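Side-chain contact in YohF (Salmonella typhimurium, PDB 6WON), which probably catalyses NAD(P)-dependent oxidation or reduction, perhaps of acetoin, as a short-chain dehydrogenase/reductase: residues Met101-Thr104 with Gln105-Ile109. Numbering follows the deposited sequence.
Sequences MPFT and QWRQI
Phe103 and Arg107, one turn apart at the start of helix 103-131, run side by side in the same direction. The Arg107 methylene CG lies over one face of the phenyl ring, 3.9 Å from the Phe103 ring centroid and shifted toward its rim, a CH-pi contact. Arginine suits this place because its aliphatic stem can cover a ring while its charged end continues to a polar partner; bends at chi2 and chi3 carry Arg107 NH2 to a salt bridge with Asp115 of the same chain. Beyond the rim, on the same side of the plane, lies the indole of Trp106: the planes are near parallel, at 16°, but slid so far apart that the rings barely overlap, and Phe103 CE1 comes 4.0 Å from Trp106 CD1.

A further apolar contact joins Met101 to Trp106. The flexible, unbranched thioether can bring Met101 CE to the edge of the six-membered ring, 3.9 Å from Trp106 CE3. Separately, Met101 CG lies 3.7 Å from Gln105 OE1, the two side chains crossing at about a right angle. Gln105, extended with CG anti to its own N (chi1 -179°), carries that oxygen back past the Pro102 ring to a hydrogen bond with Ser96 OG.

The backbone opens the helix. Pro102, the N-cap residue, needs no N-H there, and its O accepts a nearly straight bond from Trp106 N (3.1 Å, 171°) and a weak one from Gln105 N. Phe103 O and Thr104 O then receive Arg107 N and Gln108 N.

An indole offers broad apolar surface and one N-H, given here to Asp115 of the second subunit, whose Phe118 stacks on Trp106. Apolar stems thus pack together while indole N-H and guanidinium meet carboxylates, placing this helix start in the subunit interface, as in SDR tetramers.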
ATOM      1  N   MET B 101     -27.856  -3.007  -3.869  1.00 26.49           N
ATOM      2  CA  MET B 101     -27.866  -1.581  -3.600  1.00 26.65           C
ATOM      3  C   MET B 101     -28.531  -0.807  -4.739  1.00 27.91           C
ATOM      4  O   MET B 101     -28.084  -0.916  -5.889  1.00 26.99           O
ATOM      5  CB  MET B 101     -26.436  -1.086  -3.397  1.00 26.26           C
ATOM      6  CG  MET B 101     -26.372   0.358  -2.937  1.00 25.02           C
ATOM      7  SD  MET B 101     -24.697   0.967  -2.680  1.00 27.87           S
ATOM      8  CE  MET B 101     -23.720  -0.488  -3.060  1.00 27.32           C
ATOM      9  N   PRO B 102     -29.581  -0.026  -4.470  1.00 28.72           N
ATOM     10  CA  PRO B 102     -30.152   0.843  -5.516  1.00 27.02           C
ATOM     11  C   PRO B 102     -29.131   1.859  -6.021  1.00 25.28           C
ATOM     12  O   PRO B 102     -28.295   2.363  -5.267  1.00 20.87           O
ATOM     13  CB  PRO B 102     -31.316   1.548  -4.804  1.00 29.68           C
ATOM     14  CG  PRO B 102     -31.618   0.732  -3.603  1.00 34.04           C
ATOM     15  CD  PRO B 102     -30.328   0.034  -3.204  1.00 31.35           C
ATOM     16  N   PHE B 103     -29.215   2.173  -7.317  1.00 23.30           N
ATOM     17  CA  PHE B 103     -28.352   3.214  -7.865  1.00 23.44           C
ATOM     18  C   PHE B 103     -28.502   4.533  -7.107  1.00 26.77           C
ATOM     19  O   PHE B 103     -27.515   5.254  -6.901  1.00 27.35           O
ATOM     20  CB  PHE B 103     -28.643   3.408  -9.347  1.00 22.71           C
ATOM     21  CG  PHE B 103     -27.655   4.310 -10.047  1.00 26.36           C
ATOM     22  CD1 PHE B 103     -26.304   3.993 -10.071  1.00 25.78           C
ATOM     23  CD2 PHE B 103     -28.085   5.460 -10.697  1.00 26.54           C
ATOM     24  CE1 PHE B 103     -25.390   4.807 -10.728  1.00 27.26           C
ATOM     25  CE2 PHE B 103     -27.181   6.284 -11.357  1.00 28.09           C
ATOM     26  CZ  PHE B 103     -25.826   5.962 -11.365  1.00 27.77           C
ATOM     27  N   THR B 104     -29.720   4.859  -6.660  1.00 28.06           N
ATOM     28  CA  THR B 104     -29.919   6.128  -5.958  1.00 29.57           C
ATOM     29  C   THR B 104     -29.095   6.176  -4.680  1.00 30.36           C
ATOM     30  O   THR B 104     -28.537   7.224  -4.326  1.00 32.49           O
ATOM     31  CB  THR B 104     -31.410   6.361  -5.669  1.00 27.24           C
ATOM     32  OG1 THR B 104     -31.589   7.624  -5.009  1.00 35.39           O
ATOM     33  CG2 THR B 104     -31.997   5.266  -4.785  1.00 24.60           C
ATOM     34  N   GLN B 105     -28.968   5.041  -3.996  1.00 28.41           N
ATOM     35  CA  GLN B 105     -28.196   5.009  -2.767  1.00 28.33           C
ATOM     36  C   GLN B 105     -26.705   5.101  -3.054  1.00 26.49           C
ATOM     37  O   GLN B 105     -25.974   5.803  -2.343  1.00 24.01           O
ATOM     38  CB  GLN B 105     -28.518   3.737  -1.996  1.00 30.07           C
ATOM     39  CG  GLN B 105     -27.763   3.637  -0.694  1.00 34.98           C
ATOM     40  CD  GLN B 105     -28.298   2.542   0.197  1.00 39.33           C
ATOM     41  OE1 GLN B 105     -28.645   1.447  -0.273  1.00 41.34           O
ATOM     42  NE2 GLN B 105     -28.390   2.832   1.489  1.00 38.93           N
ATOM     43  N   TRP B 106     -26.237   4.391  -4.086  1.00 28.65           N
ATOM     44  CA  TRP B 106     -24.853   4.526  -4.537  1.00 25.67           C
ATOM     45  C   TRP B 106     -24.518   5.991  -4.793  1.00 24.58           C
ATOM     46  O   TRP B 106     -23.503   6.510  -4.308  1.00 26.42           O
ATOM     47  CB  TRP B 106     -24.647   3.680  -5.808  1.00 23.06           C
ATOM     48  CG  TRP B 106     -23.328   3.839  -6.494  1.00 23.93           C
ATOM     49  CD1 TRP B 106     -23.023   4.708  -7.507  1.00 27.41           C
ATOM     50  CD2 TRP B 106     -22.128   3.080  -6.244  1.00 24.03           C
ATOM     51  NE1 TRP B 106     -21.707   4.547  -7.891  1.00 24.65           N
ATOM     52  CE2 TRP B 106     -21.137   3.560  -7.128  1.00 24.95           C
ATOM     53  CE3 TRP B 106     -21.794   2.067  -5.340  1.00 20.18           C
ATOM     54  CZ2 TRP B 106     -19.833   3.048  -7.145  1.00 24.66           C
ATOM     55  CZ3 TRP B 106     -20.498   1.557  -5.359  1.00 21.69           C
ATOM     56  CH2 TRP B 106     -19.535   2.051  -6.254  1.00 21.76           C
ATOM     57  N   ARG B 107     -25.391   6.689  -5.522  1.00 20.00           N
ATOM     58  CA  ARG B 107     -25.112   8.082  -5.852  1.00 23.57           C
ATOM     59  C   ARG B 107     -25.213   8.974  -4.624  1.00 25.26           C
ATOM     60  O   ARG B 107     -24.442   9.928  -4.481  1.00 24.30           O
ATOM     61  CB  ARG B 107     -26.069   8.570  -6.938  1.00 26.32           C
ATOM     62  CG  ARG B 107     -25.734   8.048  -8.325  1.00 30.10           C
ATOM     63  CD  ARG B 107     -24.924   9.057  -9.113  1.00 35.96           C
ATOM     64  NE  ARG B 107     -23.645   9.374  -8.474  1.00 38.11           N
ATOM     65  CZ  ARG B 107     -23.345  10.541  -7.897  1.00 35.78           C
ATOM     66  NH1 ARG B 107     -24.226  11.548  -7.879  1.00 35.47           N
ATOM     67  NH2 ARG B 107     -22.146  10.707  -7.357  1.00 29.33           N
ATOM     68  N   GLN B 108     -26.171   8.693  -3.740  1.00 29.37           N
ATOM     69  CA  GLN B 108     -26.315   9.497  -2.530  1.00 30.40           C
ATOM     70  C   GLN B 108     -25.059   9.414  -1.660  1.00 26.25           C
ATOM     71  O   GLN B 108     -24.581  10.435  -1.151  1.00 24.95           O
ATOM     72  CB  GLN B 108     -27.553   9.040  -1.755  1.00 35.50           C
ATOM     73  CG  GLN B 108     -27.834   9.837  -0.500  1.00 45.23           C
ATOM     74  CD  GLN B 108     -27.428   9.091   0.768  1.00 53.19           C
ATOM     75  OE1 GLN B 108     -26.634   9.589   1.569  1.00 52.62           O
ATOM     76  NE2 GLN B 108     -27.972   7.884   0.949  1.00 57.97           N
ATOM     77  N   ILE B 109     -24.492   8.212  -1.506  1.00 22.29           N
ATOM     78  CA  ILE B 109     -23.287   8.059  -0.692  1.00 21.15           C
ATOM     79  C   ILE B 109     -22.105   8.792  -1.326  1.00 21.66           C
ATOM     80  O   ILE B 109     -21.343   9.486  -0.636  1.00 22.41           O
ATOM     81  CB  ILE B 109     -22.991   6.562  -0.466  1.00 21.87           C
ATOM     82  CG1 ILE B 109     -24.044   5.975   0.481  1.00 25.07           C
ATOM     83  CG2 ILE B 109     -21.589   6.368   0.078  1.00 21.35           C
ATOM     84  CD1 ILE B 109     -24.390   4.509   0.205  1.00 26.89           C
TER